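Local coordinates for protein putative fimbrium subunit Fim1C (Bacteroides uniformis, PDB 4K4K) that probably forms part of the tip of fimbriae, the filamentous cell-surface appendages that mediate adhesion and biofilm formation, at residues 51-56 against 90-95; 86-91 against 118-123; 147-152 against 252-257; 230-235 against 258-263. One frame throughout, in Å; residues are numbered along the deposited sequence. Where two conformers were deposited one is given.

Contact 1: residues 51-56 against 90-95; sequences NGNRKY and YPYRET
Y92 and K55 each carry CG anti to the backbone N (chi1 171° and -174°), and from these starting points the tyrosine and the lysine cross at about a right angle. Beyond CG the lysine stays extended and lies over one face of the ring. K55 CG sits 3.8 Å from the centroid of the Y92 ring, close to its normal, in a CH-pi contact, and K55 CB comes within 3.6 Å of Y92 CZ. CD and CE follow on the CD2-CE2 side. N53 supplies the polar half of the contact. Its ND2 gives R93 O a nearly straight hydrogen bond of 2.8 Å (172°), with the acceptor in the amide plane. OD1 of the same amide stands 3.5 Å from Y92 CE1 and is hydrogen-bonded to Y89 OH, so both ends of the group are held. One water donates to N53 O and to Y92 OH, which itself donates to E94 OE1; another accepts from N53 ND2 and donates to E94 O. An alanine in place of Y92 would probably leave the K55 methylenes without the face they cover, and the first water and E94 OE1 without their hydroxyl partner. The chemistry thus implies a divided surface contact: the N53 amide holds the loop after Y90 by one direct bond to R93 O and a water link to E94 O, while K55 contributes its aliphatic chain.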
# COMPACT_ATOMS: atom_id res chain seq x y z
N ASN A 51 2.71 23.86 -10.81
CA ASN A 51 3.60 22.75 -10.48
C ASN A 51 2.79 21.51 -10.09
O ASN A 51 1.83 21.61 -9.32
CB ASN A 51 4.55 23.12 -9.32
CG ASN A 51 5.65 24.11 -9.66
OD1 ASN A 51 6.03 24.31 -10.82
ND2 ASN A 51 6.24 24.71 -8.64
N GLY A 52 3.20 20.35 -10.56
CA GLY A 52 2.49 19.15 -10.11
C GLY A 52 3.10 18.63 -8.83
O GLY A 52 4.07 19.21 -8.31
N ASN A 53 2.59 17.48 -8.33
CA ASN A 53 3.20 16.81 -7.19
C ASN A 53 3.44 17.76 -5.99
O ASN A 53 4.55 17.82 -5.43
CB ASN A 53 4.54 16.16 -7.63
CG ASN A 53 5.10 15.22 -6.58
OD1 ASN A 53 4.36 14.60 -5.81
ND2 ASN A 53 6.43 15.11 -6.52
N ARG A 54 2.38 18.50 -5.63
CA ARG A 54 2.42 19.45 -4.52
C ARG A 54 2.41 18.69 -3.20
O ARG A 54 1.53 17.86 -2.98
CB ARG A 54 1.22 20.42 -4.62
CG ARG A 54 1.15 21.19 -5.94
CD ARG A 54 2.01 22.44 -5.93
NE ARG A 54 1.84 23.24 -7.14
CZ ARG A 54 1.25 24.43 -7.19
NH1 ARG A 54 0.76 24.99 -6.09
NH2 ARG A 54 1.17 25.08 -8.34
N LYS A 55 3.37 18.97 -2.31
CA LYS A 55 3.46 18.25 -1.04
C LYS A 55 2.43 18.74 -0.02
O LYS A 55 2.42 19.92 0.32
CB LYS A 55 4.87 18.39 -0.45
CG LYS A 55 5.09 17.55 0.80
CD LYS A 55 6.45 17.84 1.45
CE LYS A 55 6.77 16.86 2.54
NZ LYS A 55 8.14 17.11 3.08
N TYR A 56 1.61 17.81 0.47
CA TYR A 56 0.60 18.06 1.51
C TYR A 56 0.83 17.06 2.62
O TYR A 56 1.08 15.88 2.34
CB TYR A 56 -0.81 17.93 0.94
CG TYR A 56 -1.33 19.20 0.29
CD1 TYR A 56 -0.76 19.69 -0.89
CD2 TYR A 56 -2.43 19.87 0.82
CE1 TYR A 56 -1.22 20.87 -1.47
CE2 TYR A 56 -2.91 21.03 0.23
CZ TYR A 56 -2.33 21.51 -0.93
OH TYR A 56 -2.79 22.69 -1.47
N TYR A 90 0.09 8.48 -2.41
CA TYR A 90 0.83 8.29 -1.17
C TYR A 90 1.79 7.11 -1.39
O TYR A 90 1.36 6.14 -2.01
CB TYR A 90 -0.17 7.98 -0.01
CG TYR A 90 0.51 7.49 1.25
CD1 TYR A 90 0.99 8.40 2.20
CD2 TYR A 90 0.78 6.13 1.44
CE1 TYR A 90 1.72 7.96 3.31
CE2 TYR A 90 1.46 5.68 2.58
CZ TYR A 90 1.92 6.60 3.51
OH TYR A 90 2.63 6.18 4.62
N PRO A 91 3.01 7.11 -0.84
CA PRO A 91 3.65 8.20 -0.08
C PRO A 91 4.35 9.18 -1.00
O PRO A 91 4.96 8.79 -2.01
CB PRO A 91 4.65 7.44 0.82
CG PRO A 91 5.08 6.28 -0.06
CD PRO A 91 3.88 5.92 -0.93
N TYR A 92 4.23 10.46 -0.67
CA TYR A 92 4.86 11.52 -1.44
C TYR A 92 6.35 11.25 -1.68
O TYR A 92 7.05 10.78 -0.77
CB TYR A 92 4.72 12.84 -0.65
CG TYR A 92 5.52 13.98 -1.23
CD1 TYR A 92 5.05 14.72 -2.31
CD2 TYR A 92 6.78 14.32 -0.71
CE1 TYR A 92 5.77 15.79 -2.83
CE2 TYR A 92 7.52 15.37 -1.24
CZ TYR A 92 7.01 16.11 -2.29
OH TYR A 92 7.74 17.16 -2.79
N ARG A 93 6.80 11.54 -2.91
CA ARG A 93 8.21 11.52 -3.34
C ARG A 93 8.54 12.87 -3.91
O ARG A 93 7.80 13.35 -4.75
CB ARG A 93 8.50 10.46 -4.41
CG ARG A 93 8.35 9.06 -3.91
CD ARG A 93 9.33 8.20 -4.63
NE ARG A 93 9.26 6.85 -4.12
CZ ARG A 93 9.30 5.77 -4.89
NH1 ARG A 93 9.41 5.90 -6.21
NH2 ARG A 93 9.22 4.57 -4.34
N GLU A 94 9.66 13.48 -3.45
CA GLU A 94 10.08 14.80 -3.90
C GLU A 94 10.31 14.82 -5.41
O GLU A 94 9.89 15.77 -6.08
CB GLU A 94 11.36 15.24 -3.15
CG GLU A 94 11.81 16.67 -3.43
CD GLU A 94 10.84 17.80 -3.18
OE1 GLU A 94 10.21 17.83 -2.09
OE2 GLU A 94 10.72 18.68 -4.06
N THR A 95 10.92 13.76 -5.95
CA THR A 95 11.17 13.66 -7.39
C THR A 95 10.60 12.33 -7.90
O THR A 95 10.97 11.27 -7.43
CB THR A 95 12.68 13.78 -7.71
OG1 THR A 95 13.19 14.98 -7.11
CG2 THR A 95 12.96 13.83 -9.22
O HOH W 1 6.86 18.98 -4.52
O HOH W 2 8.15 17.09 -8.02

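Contact 2: residues 86-91 against 118-123; sequences FVAYYP and MGAAKV
Y90 and M118, a selenomethionine, lie side by side and point the same way from one face of an antiparallel strand pair. Along the tyrosine, CB is 3.9 Å from M118 CE, CG comes nearer, and CD2 makes the tightest approach at 3.5 Å; CE2 is already at the margin of contact. The methyl meets the ring obliquely. CB of P91, a proline preceded by a cis peptide bond, lies over the centre of one ring face, and at the tip OH makes a weak hydrogen bond to D36 OD1. Beneath the two side chains their backbones form a hydrogen-bonded pair, M118 N donating to Y90 O (2.8 Å) and Y90 N to M118 O. Y89 and G119 then make a non-hydrogen-bonded pair. At the far end F86 and V123 again exchange two bonds, V123 N reaching F86 O at 2.9 Å with the donor in the carbonyl plane. From Y89 back to F86 is three residues, from G119 on to V123 four, so one extra residue is taken up on the second strand. A120 N still donates to A88 O, but A88 N is buried with no partner in the model. V87 CG1 covers the shifted part by touching K122 CG and CE, each 3.8 Å away. F135 and F137 of strand 132-150 pack on F86, A88 and A120. Adjacent antiparallel strands with an apolar face of this sort are consistent with the transthyretin-like beta-sandwich architecture of the fimbrillin superfamily.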
# COMPACT_ATOMS: atom_id res chain seq x y z
N PHE A 86 -8.70 16.85 -9.56
CA PHE A 86 -7.65 16.62 -8.59
C PHE A 86 -7.34 15.17 -8.48
O PHE A 86 -8.27 14.36 -8.44
CB PHE A 86 -8.08 17.17 -7.18
CG PHE A 86 -8.15 18.68 -7.17
CD1 PHE A 86 -9.28 19.35 -7.63
CD2 PHE A 86 -7.04 19.43 -6.78
CE1 PHE A 86 -9.32 20.75 -7.67
CE2 PHE A 86 -7.07 20.83 -6.83
CZ PHE A 86 -8.21 21.48 -7.27
N VAL A 87 -6.06 14.86 -8.37
CA VAL A 87 -5.58 13.49 -8.13
C VAL A 87 -4.50 13.58 -7.06
O VAL A 87 -3.90 14.63 -6.87
CB VAL A 87 -5.07 12.75 -9.40
CG1 VAL A 87 -6.19 12.55 -10.42
CG2 VAL A 87 -3.87 13.46 -10.03
N ALA A 88 -4.24 12.45 -6.38
CA ALA A 88 -3.20 12.40 -5.34
C ALA A 88 -2.66 11.01 -5.21
O ALA A 88 -3.29 10.04 -5.64
CB ALA A 88 -3.75 12.88 -3.99
N TYR A 89 -1.50 10.90 -4.56
CA TYR A 89 -0.91 9.59 -4.30
C TYR A 89 -0.17 9.65 -2.97
O TYR A 89 0.17 10.72 -2.46
CB TYR A 89 0.05 9.13 -5.45
CG TYR A 89 1.35 9.90 -5.43
CD1 TYR A 89 1.42 11.20 -5.94
CD2 TYR A 89 2.50 9.38 -4.81
CE1 TYR A 89 2.59 11.95 -5.85
CE2 TYR A 89 3.67 10.13 -4.71
CZ TYR A 89 3.70 11.43 -5.20
OH TYR A 89 4.87 12.16 -5.09
N TYR A 90 0.09 8.48 -2.41
CA TYR A 90 0.83 8.29 -1.17
C TYR A 90 1.79 7.11 -1.39
O TYR A 90 1.36 6.14 -2.01
CB TYR A 90 -0.17 7.98 -0.01
CG TYR A 90 0.51 7.49 1.25
CD1 TYR A 90 0.99 8.40 2.20
CD2 TYR A 90 0.78 6.13 1.44
CE1 TYR A 90 1.72 7.96 3.31
CE2 TYR A 90 1.46 5.68 2.58
CZ TYR A 90 1.92 6.60 3.51
OH TYR A 90 2.63 6.18 4.62
N PRO A 91 3.01 7.11 -0.84
CA PRO A 91 3.65 8.20 -0.08
C PRO A 91 4.35 9.18 -1.00
O PRO A 91 4.96 8.79 -2.01
CB PRO A 91 4.65 7.44 0.82
CG PRO A 91 5.08 6.28 -0.06
CD PRO A 91 3.88 5.92 -0.93
N MSE A 118 -0.46 4.12 -2.58
CA MSE A 118 -1.90 4.34 -2.67
C MSE A 118 -2.17 5.46 -3.66
O MSE A 118 -1.37 6.39 -3.76
CB MSE A 118 -2.53 4.70 -1.30
CG MSE A 118 -2.23 3.66 -0.20
SE MSE A 118 -3.31 4.05 1.37
CE MSE A 118 -2.64 5.69 1.90
N GLY A 119 -3.30 5.37 -4.34
CA GLY A 119 -3.75 6.41 -5.26
C GLY A 119 -5.15 6.85 -4.90
O GLY A 119 -5.99 6.03 -4.52
N ALA A 120 -5.42 8.17 -4.99
CA ALA A 120 -6.76 8.71 -4.72
C ALA A 120 -7.54 8.73 -6.03
O ALA A 120 -6.99 9.17 -7.03
CB ALA A 120 -6.67 10.12 -4.14
N ALA A 121 -8.81 8.32 -6.02
CA ALA A 121 -9.65 8.42 -7.22
C ALA A 121 -9.73 9.87 -7.66
O ALA A 121 -9.76 10.78 -6.82
CB ALA A 121 -11.06 7.88 -6.94
N LYS A 122 -9.76 10.10 -8.96
CA LYS A 122 -9.85 11.46 -9.46
C LYS A 122 -11.14 12.15 -8.95
O LYS A 122 -12.23 11.54 -8.99
CB LYS A 122 -9.83 11.47 -10.99
CG LYS A 122 -9.82 12.91 -11.56
CD LYS A 122 -9.68 12.97 -13.09
CE LYS A 122 -8.28 12.69 -13.57
NZ LYS A 122 -8.19 12.79 -15.06
N VAL A 123 -11.01 13.38 -8.44
CA VAL A 123 -12.15 14.20 -8.02
C VAL A 123 -12.33 15.26 -9.11
O VAL A 123 -11.44 16.10 -9.31
CB VAL A 123 -11.97 14.80 -6.61
CG1 VAL A 123 -13.15 15.70 -6.22
CG2 VAL A 123 -11.77 13.69 -5.58

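Contact 3: residues 147-152 against 252-257; sequences TIKADG and TITISK
A parallel strand pair joins K149 and I253, residues 147-150 of strand 132-150 running beside residues 252-256 of strand 247-256 at an angle of 28°. I253 bonds to residues on both flanks of I148: its N donates to T147 O (2.8 Å) and its O accepts from K149 N. The same pattern repeats as I255 N donates to K149 O and D151 N to I255 O, the last bond being the most bent (138°). On the buried face I148 CG2 touches I255 CD1 at 3.7 Å. On the other face K149 has CG between the backbone N and the carbonyl carbon, the crowded position (chi1 57°). Its extended chain passes the two threonines, bringing K149 CE within 3.5 Å of T254 OG1 and 3.8 Å of T252 CG2. Just beyond A150, D151 OD2 comes within 3.0 Å of S256 CB. The carboxylate also turns to its own loop: OD2 is hydrogen-bonded to S154 OG, and OD1 accepts from the backbone N of T153 and of L155. An alanine at D151 would probably keep the strand bond through its N yet leave those loop groups without their acceptor, setting the turn after the strand freer to move. S154 OG in turn holds K257 N. Parallel pairing of strands far apart in sequence, each followed by a turn, is consistent with the mixed beta-sheets of transthyretin-like domains.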
# COMPACT_ATOMS: atom_id res chain seq x y z
N THR A 147 -1.03 -15.25 10.45
CA THR A 147 -1.08 -15.59 11.87
C THR A 147 -0.59 -17.02 11.98
O THR A 147 -1.07 -17.89 11.26
CB THR A 147 -2.50 -15.39 12.42
OG1 THR A 147 -2.92 -14.07 12.11
CG2 THR A 147 -2.59 -15.61 13.91
N ILE A 148 0.38 -17.26 12.87
CA ILE A 148 0.91 -18.61 13.07
C ILE A 148 0.42 -19.17 14.40
O ILE A 148 0.45 -18.48 15.41
CB ILE A 148 2.47 -18.57 13.01
CG1 ILE A 148 2.98 -18.09 11.62
CG2 ILE A 148 3.11 -19.90 13.42
CD1 ILE A 148 4.38 -17.45 11.71
N LYS A 149 -0.00 -20.44 14.42
CA LYS A 149 -0.33 -21.10 15.68
C LYS A 149 0.11 -22.55 15.63
O LYS A 149 0.21 -23.15 14.56
CB LYS A 149 -1.83 -20.98 16.04
CG LYS A 149 -2.81 -21.53 15.02
CD LYS A 149 -4.24 -21.21 15.45
CE LYS A 149 -5.26 -21.90 14.58
NZ LYS A 149 -6.64 -21.45 14.89
N ALA A 150 0.39 -23.12 16.79
CA ALA A 150 0.75 -24.53 16.85
C ALA A 150 -0.51 -25.39 16.83
O ALA A 150 -1.58 -24.89 17.16
CB ALA A 150 1.54 -24.81 18.12
N ASP A 151 -0.38 -26.69 16.52
CA ASP A 151 -1.53 -27.58 16.60
C ASP A 151 -2.00 -27.77 18.07
O ASP A 151 -3.11 -28.25 18.29
CB ASP A 151 -1.23 -28.95 15.96
CG ASP A 151 0.02 -29.69 16.43
OD1 ASP A 151 0.61 -29.28 17.46
OD2 ASP A 151 0.30 -30.77 15.89
N GLY A 152 -1.12 -27.46 19.04
CA GLY A 152 -1.41 -27.68 20.46
C GLY A 152 -1.25 -29.12 20.91
O GLY A 152 -1.59 -29.49 22.04
N THR A 252 -4.14 -18.13 8.16
CA THR A 252 -3.94 -18.70 9.49
C THR A 252 -3.19 -20.00 9.26
O THR A 252 -3.70 -20.91 8.60
CB THR A 252 -5.23 -18.85 10.30
OG1 THR A 252 -5.83 -17.57 10.47
CG2 THR A 252 -4.97 -19.48 11.68
N ILE A 253 -1.96 -20.06 9.78
CA ILE A 253 -1.09 -21.21 9.61
C ILE A 253 -1.07 -22.04 10.87
O ILE A 253 -0.68 -21.54 11.92
CB ILE A 253 0.36 -20.73 9.25
CG1 ILE A 253 0.40 -19.51 8.28
CG2 ILE A 253 1.29 -21.89 8.86
CD1 ILE A 253 0.04 -19.75 6.89
N THR A 254 -1.47 -23.31 10.77
CA THR A 254 -1.37 -24.22 11.90
C THR A 254 -0.17 -25.13 11.65
O THR A 254 -0.18 -25.92 10.70
CB THR A 254 -2.68 -24.99 12.16
OG1 THR A 254 -3.74 -24.06 12.32
CG2 THR A 254 -2.57 -25.86 13.42
N ILE A 255 0.81 -25.08 12.54
CA ILE A 255 2.01 -25.89 12.37
C ILE A 255 2.00 -27.10 13.30
O ILE A 255 1.76 -26.99 14.51
CB ILE A 255 3.29 -25.03 12.55
CG1 ILE A 255 3.27 -23.78 11.61
CG2 ILE A 255 4.57 -25.88 12.36
CD1 ILE A 255 4.53 -22.84 11.74
N SER A 256 2.30 -28.27 12.71
CA SER A 256 2.43 -29.54 13.40
C SER A 256 3.78 -30.17 12.99
O SER A 256 4.38 -29.71 12.03
CB SER A 256 1.24 -30.44 13.05
OG SER A 256 1.44 -31.15 11.85
N LYS A 257 4.25 -31.19 13.71
CA LYS A 257 5.49 -31.87 13.33
C LYS A 257 5.30 -32.56 11.95
O LYS A 257 6.24 -32.63 11.17
CB LYS A 257 5.90 -32.89 14.39
CG LYS A 257 6.59 -32.27 15.59
CD LYS A 257 7.03 -33.35 16.58
CE LYS A 257 7.88 -32.80 17.70
NZ LYS A 257 8.40 -33.90 18.58

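Contact 4: residues 230-235 against 258-263; sequences FHWDVN and AGVEVS
W232, V260 and F230 have the most surface covered here, and no hydrogen bond joins their two segments. W232 has CG anti to the backbone N (chi1 173°), and its indole lies against the methyls of V262. V262 CG2 stands over the centre of the five-membered ring, 3.5 Å from that W232 centroid and 6° off the normal, a well-aligned CH-pi contact. V262 CG1 extends the cover to the six-membered ring, 3.7 Å from W232 CZ2. The opposite indole face is approached near its rim by V234 N, and Y251 meets the indole with the ring planes steeply inclined. V260 splits its two methyls between the aromatic residues. V260 CG1 touches F230 CB at 3.6 Å and V260 CG2 touches W232 CB at 3.8 Å, so the valine fits between the roots of the two side chains. The F230 ring reaches further, its CE1 lying 3.9 Å from G259 CA. G259 has backbone angles that by themselves call for glycine, since a CB would be jammed against the carbonyl O of the residue before. The axes of 230-233 and 259-263 approach to 7.1 Å, wider than strands bonded side by side. What joins strand 228-233 to strand 259-268 here is therefore apolar packing: with aliphatic methyls set against aromatic carbon, the contact probably rests on dispersion and on shielding of apolar carbon from water, without a directional polar bond.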
# COMPACT_ATOMS: atom_id res chain seq x y z
N PHE A 230 9.37 -25.56 6.79
CA PHE A 230 8.10 -26.03 6.23
C PHE A 230 7.76 -25.15 5.04
O PHE A 230 7.96 -23.94 5.14
CB PHE A 230 6.98 -25.95 7.26
CG PHE A 230 7.14 -26.81 8.48
CD1 PHE A 230 6.65 -28.10 8.51
CD2 PHE A 230 7.74 -26.30 9.63
CE1 PHE A 230 6.80 -28.89 9.65
CE2 PHE A 230 7.88 -27.09 10.77
CZ PHE A 230 7.40 -28.38 10.77
N HIS A 231 7.28 -25.75 3.94
CA HIS A 231 6.91 -25.03 2.72
C HIS A 231 5.45 -25.25 2.41
O HIS A 231 4.95 -26.37 2.57
CB HIS A 231 7.79 -25.46 1.53
CG HIS A 231 9.26 -25.48 1.85
ND1 HIS A 231 10.05 -24.35 1.74
CD2 HIS A 231 10.03 -26.49 2.33
CE1 HIS A 231 11.26 -24.71 2.12
NE2 HIS A 231 11.30 -25.99 2.50
N TRP A 232 4.75 -24.20 1.98
CA TRP A 232 3.33 -24.31 1.64
C TRP A 232 3.06 -23.54 0.36
O TRP A 232 3.48 -22.38 0.24
CB TRP A 232 2.46 -23.83 2.81
CG TRP A 232 0.99 -23.77 2.47
CD1 TRP A 232 0.11 -24.81 2.43
CD2 TRP A 232 0.26 -22.61 2.06
NE1 TRP A 232 -1.14 -24.37 2.04
CE2 TRP A 232 -1.07 -23.02 1.79
CE3 TRP A 232 0.60 -21.25 1.89
CZ2 TRP A 232 -2.06 -22.11 1.40
CZ3 TRP A 232 -0.38 -20.36 1.50
CH2 TRP A 232 -1.69 -20.79 1.27
N ASP A 233 2.38 -24.18 -0.61
CA ASP A 233 2.10 -23.55 -1.90
C ASP A 233 0.93 -22.57 -1.80
O ASP A 233 -0.21 -22.96 -1.51
CB ASP A 233 1.86 -24.60 -3.01
CG ASP A 233 3.12 -24.96 -3.79
OD1 ASP A 233 3.94 -24.04 -4.08
OD2 ASP A 233 3.28 -26.15 -4.16
N VAL A 234 1.22 -21.28 -2.06
CA VAL A 234 0.24 -20.19 -2.01
C VAL A 234 -0.96 -20.50 -2.92
O VAL A 234 -2.10 -20.26 -2.51
CB VAL A 234 0.88 -18.81 -2.33
CG1 VAL A 234 -0.17 -17.69 -2.40
CG2 VAL A 234 1.96 -18.48 -1.31
N ASN A 235 -0.72 -21.08 -4.10
CA ASN A 235 -1.76 -21.40 -5.08
C ASN A 235 -2.72 -22.54 -4.60
O ASN A 235 -3.81 -22.68 -5.15
CB ASN A 235 -1.13 -21.75 -6.43
CG ASN A 235 -2.09 -21.70 -7.59
OD1 ASN A 235 -2.50 -20.62 -8.05
ND2 ASN A 235 -2.49 -22.86 -8.07
N ALA A 258 4.07 -32.99 11.65
CA ALA A 258 3.73 -33.65 10.40
C ALA A 258 3.65 -32.67 9.21
O ALA A 258 3.67 -33.11 8.06
CB ALA A 258 2.42 -34.39 10.55
N GLY A 259 3.54 -31.37 9.50
CA GLY A 259 3.44 -30.35 8.46
C GLY A 259 2.53 -29.19 8.80
O GLY A 259 2.04 -29.09 9.94
N VAL A 260 2.30 -28.32 7.82
CA VAL A 260 1.48 -27.13 8.03
C VAL A 260 0.14 -27.26 7.32
O VAL A 260 0.01 -27.97 6.33
CB VAL A 260 2.19 -25.80 7.62
CG1 VAL A 260 3.51 -25.62 8.34
CG2 VAL A 260 2.37 -25.70 6.12
N GLU A 261 -0.84 -26.52 7.83
CA GLU A 261 -2.17 -26.39 7.25
C GLU A 261 -2.57 -24.96 7.29
O GLU A 261 -2.22 -24.26 8.24
CB GLU A 261 -3.16 -27.25 7.98
CG GLU A 261 -3.18 -28.64 7.42
CD GLU A 261 -4.16 -29.52 8.15
OE1 GLU A 261 -4.85 -29.00 9.06
OE2 GLU A 261 -4.27 -30.70 7.78
N VAL A 262 -3.26 -24.50 6.25
CA VAL A 262 -3.57 -23.09 6.14
C VAL A 262 -5.03 -22.84 5.80
O VAL A 262 -5.59 -23.53 4.95
CB VAL A 262 -2.63 -22.48 5.05
CG1 VAL A 262 -2.87 -20.99 4.83
CG2 VAL A 262 -1.15 -22.77 5.34
N SER A 263 -5.63 -21.84 6.47
CA SER A 263 -6.96 -21.34 6.18
C SER A 263 -6.75 -19.97 5.60
O SER A 263 -5.85 -19.25 6.07
CB SER A 263 -7.86 -21.33 7.42
OG SER A 263 -7.49 -20.37 8.39

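Overall arrangement
Along the chain contact 1 and contact 2 come first and share Y90 and P91: strand 84-90 pairs with strand 118-126, then runs into the loop that meets strand 47-57. Their centres lie 11 Å apart, and a side-chain hydrogen bond connects them. Contacts 3 and 4, with centres 10 Å apart, occupy the other side of the chain's centre, where their segments alternate in sequence and strand 247-256 pairs antiparallel with strand 259-268. About 39 Å separates the centres of contacts 2 and 3, yet the long, broken strand 132-150 neighbours both 118-126 and 247-256. The protein is thus elongated, with strand-rich ends bridged by this strand, a shape consistent with a fimbrial subunit.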